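Local coordinates for oxidoreductase, NAD-binding/iron-sulfur cluster-binding protein (Nitratireductor pacificus pht-3B, PDB 6ZXU) that acts as a catabolic reductive dehalogenase that probably uses bound cobalamin and [4Fe-4S] clusters to strip halogen from organic substrates, at residues A[420-425]-A[523-528]; A[157-162]-A[376-381]; A[78-83]-A[352-357]; A[392-397]-A[425-430]; A[148-153]-A[167-172]. All coordinates share one frame; numbering follows the deposited sequence.

Contact 1: A[420-425]-A[523-528]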
# COMPACT_ATOMS: atom_id res chain seq x y z
N HIS A 420 -24.56 -4.10 -1.51
CA HIS A 420 -24.15 -4.51 -0.22
C HIS A 420 -24.38 -3.37 0.79
O HIS A 420 -24.32 -2.21 0.46
CB HIS A 420 -22.68 -4.88 -0.15
CG HIS A 420 -22.33 -6.12 -0.86
ND1 HIS A 420 -21.17 -6.25 -1.58
CD2 HIS A 420 -23.00 -7.28 -1.03
CE1 HIS A 420 -21.14 -7.44 -2.16
NE2 HIS A 420 -22.25 -8.07 -1.83
N ASP A 421 -24.53 -3.74 2.04
CA ASP A 421 -24.83 -2.82 3.14
C ASP A 421 -23.68 -2.12 3.78
O ASP A 421 -23.85 -1.07 4.32
CB ASP A 421 -25.54 -3.63 4.22
CG ASP A 421 -27.01 -4.07 3.82
OD1 ASP A 421 -27.60 -3.40 2.94
OD2 ASP A 421 -27.50 -5.11 4.36
N TYR A 422 -22.50 -2.76 3.82
CA TYR A 422 -21.37 -2.25 4.55
C TYR A 422 -20.12 -2.18 3.68
O TYR A 422 -19.98 -2.93 2.74
CB TYR A 422 -21.06 -3.12 5.77
CG TYR A 422 -22.16 -3.23 6.77
CD1 TYR A 422 -22.38 -2.19 7.67
CD2 TYR A 422 -23.08 -4.29 6.72
CE1 TYR A 422 -23.43 -2.22 8.56
CE2 TYR A 422 -24.14 -4.33 7.59
CZ TYR A 422 -24.30 -3.31 8.50
OH TYR A 422 -25.31 -3.33 9.38
N ALA A 423 -19.23 -1.27 4.04
CA ALA A 423 -17.92 -1.12 3.38
C ALA A 423 -16.86 -1.30 4.44
O ALA A 423 -16.91 -0.65 5.50
CB ALA A 423 -17.76 0.25 2.74
N VAL A 424 -15.98 -2.25 4.22
CA VAL A 424 -14.79 -2.43 5.04
C VAL A 424 -13.63 -1.77 4.26
O VAL A 424 -13.37 -2.07 3.12
CB VAL A 424 -14.47 -3.88 5.29
CG1 VAL A 424 -13.24 -4.03 6.22
CG2 VAL A 424 -15.70 -4.53 5.91
N VAL A 425 -13.04 -0.76 4.90
CA VAL A 425 -12.04 0.08 4.29
C VAL A 425 -10.72 -0.20 5.00
O VAL A 425 -10.60 -0.14 6.23
CB VAL A 425 -12.37 1.56 4.46
CG1 VAL A 425 -11.43 2.44 3.66
CG2 VAL A 425 -13.79 1.80 4.02
N LEU A 523 -22.23 -8.77 5.86
CA LEU A 523 -21.99 -9.13 7.25
C LEU A 523 -22.31 -8.02 8.20
O LEU A 523 -21.78 -6.94 8.09
CB LEU A 523 -20.56 -9.54 7.45
CG LEU A 523 -20.17 -9.97 8.83
CD1 LEU A 523 -20.80 -11.33 9.13
CD2 LEU A 523 -18.65 -10.03 8.99
N PRO A 524 -23.23 -8.24 9.15
CA PRO A 524 -23.58 -7.15 10.10
C PRO A 524 -22.45 -6.77 11.03
O PRO A 524 -21.92 -7.64 11.72
CB PRO A 524 -24.80 -7.72 10.91
CG PRO A 524 -25.35 -8.75 9.99
CD PRO A 524 -24.17 -9.37 9.25
N MET A 525 -22.11 -5.47 11.03
CA MET A 525 -20.98 -4.96 11.81
C MET A 525 -21.34 -3.62 12.38
O MET A 525 -21.98 -2.86 11.66
CB MET A 525 -19.75 -4.81 10.89
CG MET A 525 -19.24 -6.08 10.30
SD MET A 525 -17.96 -5.91 9.02
CE MET A 525 -18.89 -5.09 7.74
N SER A 526 -20.88 -3.32 13.57
CA SER A 526 -20.92 -1.95 14.07
C SER A 526 -19.98 -1.03 13.24
O SER A 526 -18.88 -1.44 12.83
CB SER A 526 -20.49 -1.87 15.50
OG SER A 526 -21.30 -2.73 16.26
N VAL A 527 -20.45 0.17 12.94
CA VAL A 527 -19.73 1.10 12.08
C VAL A 527 -18.92 2.03 12.92
O VAL A 527 -19.19 2.21 14.12
CB VAL A 527 -20.67 1.88 11.08
CG1 VAL A 527 -21.41 0.93 10.23
CG2 VAL A 527 -21.56 2.79 11.80
N ASP A 528 -17.81 2.49 12.37
CA ASP A 528 -17.02 3.54 12.96
C ASP A 528 -17.60 4.90 12.65
O ASP A 528 -18.56 4.98 11.94
CB ASP A 528 -15.56 3.46 12.46
CG ASP A 528 -14.89 2.15 12.98
OD1 ASP A 528 -14.62 2.04 14.18
OD2 ASP A 528 -14.66 1.21 12.18
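Tyr422, Val424 and Met525 form the heart of a buried contact between the start of strand 422-429 and the loop that leaves strand 514-521, in which an aromatic ring rests on loop backbone and apolar side chains pack beside it. Tyr422 CD2 lies 3.3 Å from Leu523 O. The neighbouring corner of the ring, CE2, meets Pro524 CA, and on the other side Tyr422 CE1 comes 3.5 Å from Met525 O. The amide nitrogen of Met525 sits above one face, displaced toward the rim, while Val527 CG1 meets the ring edge 4.1 Å from Tyr422 CE1. The Met525 side chain runs antiparallel alongside Tyr422, and its methyl ends up against the root of the tyrosine, with Met525 CE 3.5 Å from Tyr422 CB. The bend at chi3 (-66°) turns this methyl to the strand, where Met525 CE also meets Val424 CG2 at 3.7 Å. Helix 376-390 closes over the same cluster, with Ile383 touching Val424, Leu523 and Met525. The strand is meanwhile bonded through its backbone to both sheet neighbours, 394-399 and 514-521. Helix and loop thus pack together on one face of a four-stranded antiparallel sheet, an alpha/beta layering consistent with the nitroreductase-like core that holds cobalamin in reductive dehalogenases; the cofactor itself lies about 13 Å from the side chain of Val424.

Contact 2: A[157-162]-A[376-381]; sequences GEAGAE and PGRNAE
Arg378 reaches from helix 376-390 to the loop at Gly157 and Ala159, and its side chain supplies the direct hydrogen bonds of the contact. Arg378 CB lies 4.2 Å from the CB of Ala159, whose methyl also abuts the carbonyl oxygen of Arg378. From there the chain bends at chi2 (-91°) and again at chi3, and Arg378 NE passes 3.8 Å from Ala159 CB. The guanidinium then lies flat beside the loop, with the Ala159 nitrogen over one face; Arg378 CZ is 3.6 Å from Ala159 N. The loop here is a type II beta turn from Glu158 to Ala161, with Gly160, at positive phi, in the N-cap position of helix 161-164; the arginine holds the residue just before this turn. At the tip Arg378 NH1 and NH2 both donate to Gly157 O, end-on, over 3.2 and 3.1 Å. The oxygen lies in the guanidinium plane, but only NH1 approaches in the plane of the carbonyl; NH2 stands 45° above it. One turn further along the helix, Glu381 joins through water: a single molecule accepts from Ala159 N and donates to Glu381 OE2 at 2.7 Å. A second water donates to Ala159 O and, weakly, to Glu381 O.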
# COMPACT_ATOMS: atom_id res chain seq x y z
N GLY A 157 -10.74 -16.39 23.02
CA GLY A 157 -11.95 -15.69 23.41
C GLY A 157 -12.15 -14.34 22.74
O GLY A 157 -13.21 -13.77 22.90
N GLU A 158 -11.15 -13.83 21.99
CA GLU A 158 -11.35 -12.61 21.22
C GLU A 158 -12.12 -12.93 19.96
O GLU A 158 -12.06 -14.02 19.42
CB GLU A 158 -10.01 -11.93 20.89
CG GLU A 158 -9.19 -11.48 22.07
CD GLU A 158 -8.12 -10.41 21.69
OE1 GLU A 158 -7.25 -10.68 20.78
OE2 GLU A 158 -8.12 -9.32 22.36
N ALA A 159 -12.82 -11.92 19.48
CA ALA A 159 -13.60 -12.08 18.27
C ALA A 159 -12.64 -12.45 17.10
O ALA A 159 -11.54 -11.88 16.94
CB ALA A 159 -14.37 -10.81 17.97
N GLY A 160 -13.06 -13.45 16.33
CA GLY A 160 -12.29 -13.94 15.19
C GLY A 160 -11.15 -14.90 15.47
O GLY A 160 -10.49 -15.36 14.50
N ALA A 161 -10.95 -15.30 16.72
CA ALA A 161 -9.91 -16.27 17.00
C ALA A 161 -10.08 -17.59 16.17
O ALA A 161 -9.09 -18.11 15.59
CB ALA A 161 -9.80 -16.50 18.48
N GLU A 162 -11.31 -18.09 16.08
CA GLU A 162 -11.65 -19.28 15.29
C GLU A 162 -11.40 -19.08 13.80
O GLU A 162 -11.12 -20.06 13.06
CB GLU A 162 -13.17 -19.67 15.50
N PRO A 376 -22.99 -7.60 16.27
CA PRO A 376 -22.30 -6.79 15.27
C PRO A 376 -21.06 -6.03 15.83
O PRO A 376 -20.11 -5.87 15.10
CB PRO A 376 -23.37 -5.83 14.76
CG PRO A 376 -24.63 -6.31 15.34
CD PRO A 376 -24.31 -7.05 16.58
N GLY A 377 -21.03 -5.75 17.11
CA GLY A 377 -19.86 -5.22 17.75
C GLY A 377 -18.67 -6.18 17.72
O GLY A 377 -17.55 -5.78 17.45
N ARG A 378 -18.92 -7.45 17.96
CA ARG A 378 -17.88 -8.47 17.88
C ARG A 378 -17.50 -8.78 16.42
O ARG A 378 -16.36 -9.04 16.16
CB ARG A 378 -18.34 -9.76 18.57
CG ARG A 378 -18.54 -9.63 20.05
CD ARG A 378 -17.32 -9.96 20.85
NE ARG A 378 -16.94 -11.38 20.68
CZ ARG A 378 -15.88 -11.96 21.28
NH1 ARG A 378 -15.10 -11.27 22.10
NH2 ARG A 378 -15.56 -13.23 20.99
N ASN A 379 -18.46 -8.76 15.49
CA ASN A 379 -18.20 -8.97 14.08
C ASN A 379 -17.22 -7.85 13.58
O ASN A 379 -16.32 -8.17 12.84
CB ASN A 379 -19.44 -8.96 13.23
CG ASN A 379 -20.37 -10.15 13.53
OD1 ASN A 379 -20.01 -11.08 14.30
ND2 ASN A 379 -21.53 -10.12 12.89
N ALA A 380 -17.41 -6.63 14.04
CA ALA A 380 -16.50 -5.56 13.71
C ALA A 380 -15.11 -5.79 14.21
O ALA A 380 -14.16 -5.70 13.44
CB ALA A 380 -17.03 -4.25 14.15
N GLU A 381 -14.97 -6.24 15.43
CA GLU A 381 -13.67 -6.53 15.99
C GLU A 381 -13.00 -7.71 15.30
O GLU A 381 -11.79 -7.70 15.15
CB GLU A 381 -13.79 -6.86 17.50
CG GLU A 381 -14.28 -5.76 18.39
CD GLU A 381 -14.38 -6.22 19.89
OE1 GLU A 381 -14.36 -5.29 20.72
OE2 GLU A 381 -14.43 -7.48 20.21
O HOH W 1 -10.73 -9.43 17.96
O HOH W 2 -12.31 -9.17 20.34

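Contact 3: A[78-83]-A[352-357]; sequences EEYARL and QNMVPL
Leu83 and Leu357 meet methyl to methyl where helix 74-85 packs on the C-terminal part of helix 342-354 and the 3-10 segment 355-357. Leu83 is the bump from the first helix. Its CG, anti to the backbone N (chi1 175°), carries the branch toward 352-357; Leu83 CD2 then fills a hollow made by Met354 CG at 3.7 Å, Asn353 O at the same distance and Leu357 CD1 slightly farther off. The other methyl, CD1, rests near Asn353 CB.

Leu357 is the bump from the other side. Its CD1 lies over one face of the Tyr80 ring in a CH-pi contact, 4.3 Å from the ring centroid and displaced toward the rim. Leu357 CD2 meets the end of Glu79 tip to tip, 3.8 Å from Glu79 OE2. The ring edge is filled by Met354, which lies crosswise to Tyr80: Met354 CG is 4.1 Å from Tyr80 CE2, and SD makes a Met-aromatic contact at the edge.

At the phenol end the fit is completed by water. One molecule in the ring plane, bonded to Tyr80 OH at 2.7 Å, donates to Met354 O at 2.9 Å; a second bonds to the same hydroxyl and lies beside Leu357 O. Asn353 turns its amide back to Pro349 O of its own helix.

Helix 445-469 packs against both partners, with Val462 touching Tyr80 and Ala457 and Glu458 touching Met354, so three helices meet around Tyr80 and Met354.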
# COMPACT_ATOMS: atom_id res chain seq x y z
N GLU A 78 -5.06 -20.33 0.88
CA GLU A 78 -4.55 -21.40 -0.03
C GLU A 78 -4.90 -21.10 -1.47
O GLU A 78 -4.11 -21.30 -2.37
CB GLU A 78 -5.09 -22.74 0.38
CG GLU A 78 -4.42 -23.27 1.65
CD GLU A 78 -4.99 -24.65 2.08
OE1 GLU A 78 -4.19 -25.55 2.56
OE2 GLU A 78 -6.23 -24.88 1.87
N GLU A 79 -6.07 -20.56 -1.72
CA GLU A 79 -6.43 -20.22 -3.06
C GLU A 79 -5.59 -19.11 -3.63
O GLU A 79 -5.20 -19.15 -4.78
CB GLU A 79 -7.91 -19.83 -3.13
CG GLU A 79 -8.30 -19.56 -4.56
CD GLU A 79 -9.70 -18.96 -4.69
OE1 GLU A 79 -10.20 -18.37 -3.68
OE2 GLU A 79 -10.27 -19.05 -5.84
N TYR A 80 -5.29 -18.07 -2.83
CA TYR A 80 -4.47 -16.96 -3.38
C TYR A 80 -3.01 -17.43 -3.55
O TYR A 80 -2.34 -17.02 -4.48
CB TYR A 80 -4.60 -15.70 -2.48
CG TYR A 80 -5.88 -14.95 -2.80
CD1 TYR A 80 -7.08 -15.33 -2.22
CD2 TYR A 80 -5.90 -13.87 -3.64
CE1 TYR A 80 -8.28 -14.70 -2.52
CE2 TYR A 80 -7.11 -13.24 -3.97
CZ TYR A 80 -8.28 -13.69 -3.45
OH TYR A 80 -9.51 -13.05 -3.73
N ALA A 81 -2.53 -18.29 -2.67
CA ALA A 81 -1.19 -18.89 -2.87
C ALA A 81 -1.11 -19.64 -4.20
O ALA A 81 -0.12 -19.54 -4.91
CB ALA A 81 -0.86 -19.82 -1.69
N ARG A 82 -2.17 -20.40 -4.54
CA ARG A 82 -2.14 -21.15 -5.78
C ARG A 82 -2.14 -20.21 -6.95
O ARG A 82 -1.54 -20.48 -7.94
CB ARG A 82 -3.33 -22.11 -5.85
CG ARG A 82 -3.20 -23.35 -4.93
CD ARG A 82 -4.19 -24.45 -5.32
NE ARG A 82 -5.58 -23.99 -5.16
CZ ARG A 82 -6.28 -24.05 -4.01
NH1 ARG A 82 -5.72 -24.61 -2.92
NH2 ARG A 82 -7.53 -23.57 -3.96
N LEU A 83 -2.90 -19.13 -6.84
CA LEU A 83 -2.89 -18.13 -7.87
C LEU A 83 -1.50 -17.56 -8.07
O LEU A 83 -1.04 -17.44 -9.17
CB LEU A 83 -3.85 -17.03 -7.51
CG LEU A 83 -3.87 -15.86 -8.44
CD1 LEU A 83 -4.45 -16.32 -9.77
CD2 LEU A 83 -4.72 -14.71 -7.82
N GLN A 352 -3.69 -8.23 -12.10
CA GLN A 352 -4.75 -8.50 -13.10
C GLN A 352 -5.51 -9.79 -12.83
O GLN A 352 -6.70 -9.88 -13.04
CB GLN A 352 -4.18 -8.49 -14.49
CG GLN A 352 -3.77 -7.15 -15.01
CD GLN A 352 -3.00 -7.29 -16.35
OE1 GLN A 352 -2.44 -8.37 -16.70
NE2 GLN A 352 -2.94 -6.17 -17.11
N ASN A 353 -4.83 -10.80 -12.37
CA ASN A 353 -5.46 -12.07 -12.15
C ASN A 353 -6.14 -12.25 -10.86
O ASN A 353 -6.72 -13.30 -10.61
CB ASN A 353 -4.47 -13.18 -12.41
CG ASN A 353 -4.14 -13.27 -13.91
OD1 ASN A 353 -4.92 -13.83 -14.69
ND2 ASN A 353 -3.03 -12.66 -14.33
N MET A 354 -6.05 -11.27 -9.96
CA MET A 354 -6.90 -11.27 -8.77
C MET A 354 -8.31 -10.78 -9.08
O MET A 354 -9.25 -11.05 -8.33
CB MET A 354 -6.27 -10.45 -7.64
CG MET A 354 -5.16 -11.18 -6.89
SD MET A 354 -4.56 -10.28 -5.42
CE MET A 354 -3.67 -8.89 -6.15
N VAL A 355 -8.49 -10.07 -10.20
CA VAL A 355 -9.77 -9.47 -10.52
C VAL A 355 -10.93 -10.53 -10.59
O VAL A 355 -11.99 -10.32 -9.98
CB VAL A 355 -9.72 -8.64 -11.77
CG1 VAL A 355 -11.10 -8.13 -12.11
CG2 VAL A 355 -8.76 -7.47 -11.58
N PRO A 356 -10.71 -11.70 -11.20
CA PRO A 356 -11.83 -12.66 -11.26
C PRO A 356 -12.22 -13.22 -9.92
O PRO A 356 -13.30 -13.82 -9.82
CB PRO A 356 -11.26 -13.79 -12.16
CG PRO A 356 -10.25 -13.10 -13.01
CD PRO A 356 -9.61 -12.12 -12.09
N LEU A 357 -11.38 -12.99 -8.89
CA LEU A 357 -11.65 -13.53 -7.57
C LEU A 357 -12.30 -12.55 -6.64
O LEU A 357 -12.44 -12.85 -5.49
CB LEU A 357 -10.37 -14.09 -6.93
CG LEU A 357 -9.54 -15.10 -7.75
CD1 LEU A 357 -8.50 -15.76 -6.86
CD2 LEU A 357 -10.40 -16.17 -8.35
O HOH W 3 -11.67 -15.21 -3.68
O HOH W 4 -9.54 -11.00 -5.45

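Contact 4: A[392-397]-A[425-430]; sequences ADFVGI and VMLIDQ
Leu427 O takes two N-H groups from the neighbouring segment at the start of strand 394-399, Asp393 N at 3.0 Å and, more weakly, Phe394 N at 3.3 Å. Two successive residues facing one make a classic beta bulge. Beyond it the pairing is regular and antiparallel: Phe394 O receives Leu427 N, and Gly396 and Val425 exchange a reciprocal pair of N-H...O bonds, each 2.9 Å.

At the bulge end the Asp393 carboxylate adds a side-chain bond to the backbone. Asp393 OD2 accepts Asp429 N over 2.8 Å, almost straight at 175°, on the anti side and 25° out of the carboxylate plane. The two carboxylates stand nearly perpendicular, and that of Asp429 is turned to a salt bridge with Arg513, which probably eases the closeness of like charges.

Side chains alternate between the two faces. Val395 and Met426 lie side by side, with Val395 CG2 3.8 Å from Met426 CG; Met426 SD lies 4.1 Å from Ala392 CB. On the other face Phe394 CB meets Leu427 CB at 4.1 Å.

Helix 445-469 packs on Met426 and helix 376-390 on Val395, whereas the side chain of Leu427 is about 5 Å from cobalamin, which Gln430 just beyond the strand contacts. This antiparallel pair, with helices on one face and cofactor on the other, forms an edge of the sheet bordering the cobalamin pocket.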
# COMPACT_ATOMS: atom_id res chain seq x y z
N ALA A 392 -3.01 -5.32 6.93
CA ALA A 392 -3.49 -3.93 6.80
C ALA A 392 -2.82 -3.02 7.82
O ALA A 392 -2.48 -3.43 8.91
CB ALA A 392 -5.01 -3.89 6.95
N ASP A 393 -2.62 -1.75 7.47
CA ASP A 393 -2.18 -0.73 8.40
C ASP A 393 -3.31 -0.03 9.21
O ASP A 393 -3.12 0.27 10.34
CB ASP A 393 -1.31 0.31 7.68
CG ASP A 393 0.03 -0.37 7.10
OD1 ASP A 393 0.75 -1.02 7.92
OD2 ASP A 393 0.28 -0.39 5.86
N PHE A 394 -4.47 0.13 8.60
CA PHE A 394 -5.70 0.60 9.25
C PHE A 394 -6.88 -0.17 8.73
O PHE A 394 -6.96 -0.46 7.52
CB PHE A 394 -5.92 2.08 8.99
CG PHE A 394 -4.88 3.00 9.56
CD1 PHE A 394 -3.68 3.20 8.90
CD2 PHE A 394 -5.03 3.57 10.79
CE1 PHE A 394 -2.68 3.99 9.45
CE2 PHE A 394 -4.03 4.36 11.34
CZ PHE A 394 -2.86 4.56 10.66
N VAL A 395 -7.83 -0.44 9.57
CA VAL A 395 -9.12 -1.01 9.21
C VAL A 395 -10.26 -0.18 9.85
O VAL A 395 -10.18 0.18 11.02
CB VAL A 395 -9.31 -2.49 9.67
CG1 VAL A 395 -10.61 -3.06 9.13
CG2 VAL A 395 -8.16 -3.38 9.26
N GLY A 396 -11.20 0.21 9.02
CA GLY A 396 -12.41 0.87 9.48
C GLY A 396 -13.61 0.33 8.73
O GLY A 396 -13.51 -0.21 7.67
N ILE A 397 -14.79 0.59 9.25
CA ILE A 397 -16.03 0.08 8.74
C ILE A 397 -17.09 1.16 8.73
O ILE A 397 -17.20 1.94 9.69
CB ILE A 397 -16.55 -1.10 9.66
CG1 ILE A 397 -15.47 -2.17 9.78
CG2 ILE A 397 -17.83 -1.67 9.05
CD1 ILE A 397 -15.69 -3.16 10.88
N VAL A 425 -13.04 -0.76 4.90
CA VAL A 425 -12.04 0.08 4.29
C VAL A 425 -10.72 -0.20 5.00
O VAL A 425 -10.60 -0.14 6.23
CB VAL A 425 -12.37 1.56 4.46
CG1 VAL A 425 -11.43 2.44 3.66
CG2 VAL A 425 -13.79 1.80 4.02
N MET A 426 -9.69 -0.45 4.19
CA MET A 426 -8.34 -0.68 4.73
C MET A 426 -7.34 0.20 4.04
O MET A 426 -7.48 0.49 2.88
CB MET A 426 -7.97 -2.10 4.61
CG MET A 426 -8.84 -2.92 5.50
SD MET A 426 -8.73 -4.69 5.32
CE MET A 426 -9.39 -4.86 3.65
N LEU A 427 -6.41 0.72 4.82
CA LEU A 427 -5.32 1.56 4.31
C LEU A 427 -4.01 0.76 4.35
O LEU A 427 -3.72 0.11 5.34
CB LEU A 427 -5.21 2.81 5.07
CG LEU A 427 -6.37 3.78 5.21
CD1 LEU A 427 -5.85 5.04 6.00
CD2 LEU A 427 -6.92 4.21 3.88
N ILE A 428 -3.26 0.86 3.29
CA ILE A 428 -1.91 0.31 3.14
C ILE A 428 -0.96 1.50 2.99
O ILE A 428 -1.14 2.30 2.08
CB ILE A 428 -1.82 -0.62 1.92
CG1 ILE A 428 -2.90 -1.70 1.93
CG2 ILE A 428 -0.43 -1.22 1.85
CD1 ILE A 428 -2.73 -2.64 3.10
N ASP A 429 0.01 1.56 3.87
CA ASP A 429 1.04 2.60 3.89
C ASP A 429 1.89 2.44 2.62
O ASP A 429 2.38 1.35 2.32
CB ASP A 429 1.89 2.50 5.16
CG ASP A 429 2.85 3.65 5.33
OD1 ASP A 429 3.19 4.35 4.30
OD2 ASP A 429 3.34 3.82 6.47
N GLN A 430 1.99 3.50 1.83
CA GLN A 430 2.81 3.45 0.62
C GLN A 430 4.34 3.34 0.86
O GLN A 430 5.05 2.90 -0.07
CB GLN A 430 2.57 4.62 -0.29
CG GLN A 430 1.27 4.49 -1.07
CD GLN A 430 1.28 5.29 -2.38
OE1 GLN A 430 2.25 5.32 -3.11
NE2 GLN A 430 0.14 5.94 -2.66

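Contact 5: A[148-153]-A[167-172]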
# COMPACT_ATOMS: atom_id res chain seq x y z
N VAL A 148 9.23 -14.27 5.95
CA VAL A 148 8.14 -13.41 6.42
C VAL A 148 7.72 -13.92 7.78
O VAL A 148 7.36 -15.09 7.94
CB VAL A 148 6.95 -13.41 5.39
CG1 VAL A 148 5.69 -12.71 5.96
CG2 VAL A 148 7.38 -12.77 4.12
N GLN A 149 7.63 -13.05 8.76
CA GLN A 149 7.15 -13.46 10.09
C GLN A 149 5.68 -13.82 10.13
O GLN A 149 4.87 -13.25 9.42
CB GLN A 149 7.45 -12.33 11.13
CG GLN A 149 7.25 -12.84 12.55
CD GLN A 149 7.79 -11.97 13.68
OE1 GLN A 149 8.00 -12.46 14.80
NE2 GLN A 149 7.93 -10.71 13.42
N PHE A 150 5.32 -14.79 10.95
CA PHE A 150 3.95 -15.11 11.22
C PHE A 150 3.24 -13.88 11.66
O PHE A 150 3.81 -13.04 12.36
CB PHE A 150 3.83 -16.14 12.38
CG PHE A 150 3.93 -17.58 11.96
CD1 PHE A 150 4.44 -17.92 10.76
CD2 PHE A 150 3.57 -18.59 12.84
CE1 PHE A 150 4.57 -19.25 10.38
CE2 PHE A 150 3.69 -19.92 12.47
CZ PHE A 150 4.22 -20.25 11.23
N GLY A 151 1.95 -13.80 11.33
CA GLY A 151 1.09 -12.73 11.87
C GLY A 151 0.77 -12.92 13.33
O GLY A 151 0.72 -14.05 13.83
N ARG A 152 0.48 -11.81 14.00
CA ARG A 152 -0.13 -11.87 15.31
C ARG A 152 -1.55 -12.44 15.21
O ARG A 152 -2.28 -12.17 14.25
CB ARG A 152 -0.27 -10.48 15.93
CG ARG A 152 1.02 -9.85 16.38
CD ARG A 152 0.75 -8.49 17.04
NE ARG A 152 -0.06 -8.65 18.22
CZ ARG A 152 -0.89 -7.73 18.73
NH1 ARG A 152 -0.99 -6.53 18.20
NH2 ARG A 152 -1.62 -8.02 19.77
N GLU A 153 -1.94 -13.24 16.18
CA GLU A 153 -3.28 -13.80 16.18
C GLU A 153 -4.06 -13.26 17.40
O GLU A 153 -3.49 -12.84 18.38
CB GLU A 153 -3.25 -15.33 16.24
CG GLU A 153 -2.34 -15.99 15.21
CD GLU A 153 -2.43 -17.55 15.23
OE1 GLU A 153 -3.38 -18.07 15.91
OE2 GLU A 153 -1.62 -18.28 14.54
N THR A 167 -4.01 -20.98 10.86
CA THR A 167 -3.85 -20.58 9.47
C THR A 167 -2.54 -19.80 9.19
O THR A 167 -2.33 -19.37 8.08
CB THR A 167 -5.01 -19.65 9.03
OG1 THR A 167 -4.90 -18.40 9.73
CG2 THR A 167 -6.36 -20.31 9.30
N ASN A 168 -1.66 -19.74 10.13
CA ASN A 168 -0.54 -18.82 10.01
C ASN A 168 0.49 -19.23 9.00
O ASN A 168 0.97 -18.43 8.20
CB ASN A 168 0.08 -18.60 11.38
CG ASN A 168 0.42 -17.15 11.64
OD1 ASN A 168 0.78 -16.40 10.72
ND2 ASN A 168 0.28 -16.74 12.84
N ALA A 169 0.77 -20.51 8.92
CA ALA A 169 1.74 -20.99 7.93
C ALA A 169 1.24 -20.84 6.54
O ALA A 169 1.98 -20.46 5.65
CB ALA A 169 2.08 -22.44 8.21
N ALA A 170 -0.03 -21.09 6.33
CA ALA A 170 -0.66 -20.85 5.00
C ALA A 170 -0.82 -19.37 4.63
O ALA A 170 -0.53 -18.96 3.54
CB ALA A 170 -2.02 -21.53 4.94
N ARG A 171 -1.23 -18.55 5.60
CA ARG A 171 -1.23 -17.10 5.46
C ARG A 171 0.17 -16.57 5.11
O ARG A 171 0.36 -15.80 4.19
CB ARG A 171 -1.76 -16.49 6.76
CG ARG A 171 -1.70 -14.96 6.92
CD ARG A 171 -0.43 -14.63 7.65
NE ARG A 171 -0.26 -13.27 8.11
CZ ARG A 171 0.93 -12.73 8.29
NH1 ARG A 171 2.03 -13.44 8.14
NH2 ARG A 171 1.02 -11.50 8.73
N THR A 172 1.15 -16.99 5.87
CA THR A 172 2.51 -16.53 5.64
C THR A 172 3.10 -17.15 4.35
O THR A 172 3.80 -16.46 3.61
CB THR A 172 3.33 -16.81 6.87
OG1 THR A 172 2.65 -16.29 8.03
CG2 THR A 172 4.69 -16.17 6.73
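Asn168, in the first turn of helix 168-190, clasps Gly151 through both ends of its amide. Gly151 N donates to Asn168 OD1 at 2.9 Å on a lone pair in the carbonyl plane, and Asn168 ND2 returns a bond to Gly151 O at 2.9 Å, close to straight (169°). The second proton of Asn168 ND2 goes to the anti lone pair of Glu153 OE2, 3.0 Å away, so the amide nitrogen is held by two acceptors. Arg171 adds another polar link: Arg171 NH1 donates to Gln149 O at 3.1 Å and also to Thr172 OG1, whose own proton goes back to Asn168 O.

These bonds tie the residues leaving strand 142-149 to the start of helix 168-190, across a connection that includes the short helix 161-164; side chains of the first turn bind the outgoing backbone. Asp64 takes the N-H groups of Asn168 and Ala169 at the same helix start.

Among the flat groups, the Asn168 amide stacks on the Phe150 ring with planes 18° apart. Asn168 CB makes a CH-pi contact over the same ring, 4.0 Å from the Phe150 centroid. The Arg171 guanidinium lays one face over Gly151 N, and Tyr389 adds a cation-pi contact and a carbonyl acceptor for it.

Apolar packing is slighter. Thr172 CG2 lies 3.7 Å from Val148 CG1 as the two side chains pass in opposite senses, and Phe150 CZ approaches Ala169 CB at 4.3 Å.

In the fold
Contacts 1 and 4 share Val425 and strand 422-429: contact 4 pairs that strand with 394-399, and contact 1 lays a loop against its beginning. The loop also bonds to the outer strand, Asp528 N to Ile397 O at 2.8 Å. Contact 2 extends this body outward, since helix 376-390 holds the loop through Asn379 ND2 and Pro524 O, 2.8 Å apart, and packs Ala380 on Ile397. Contact 5 adjoins contact 2 in sequence, with centres 19 Å apart, and lies where strand 142-149 of the other sheet meets helix 168-190; its nearest atoms lie about 4 Å from contact 3. Cobalamin is approached most closely by contact 4, through Gln430, whereas the side chain of Met354 in contact 3 is about 13 Å from it.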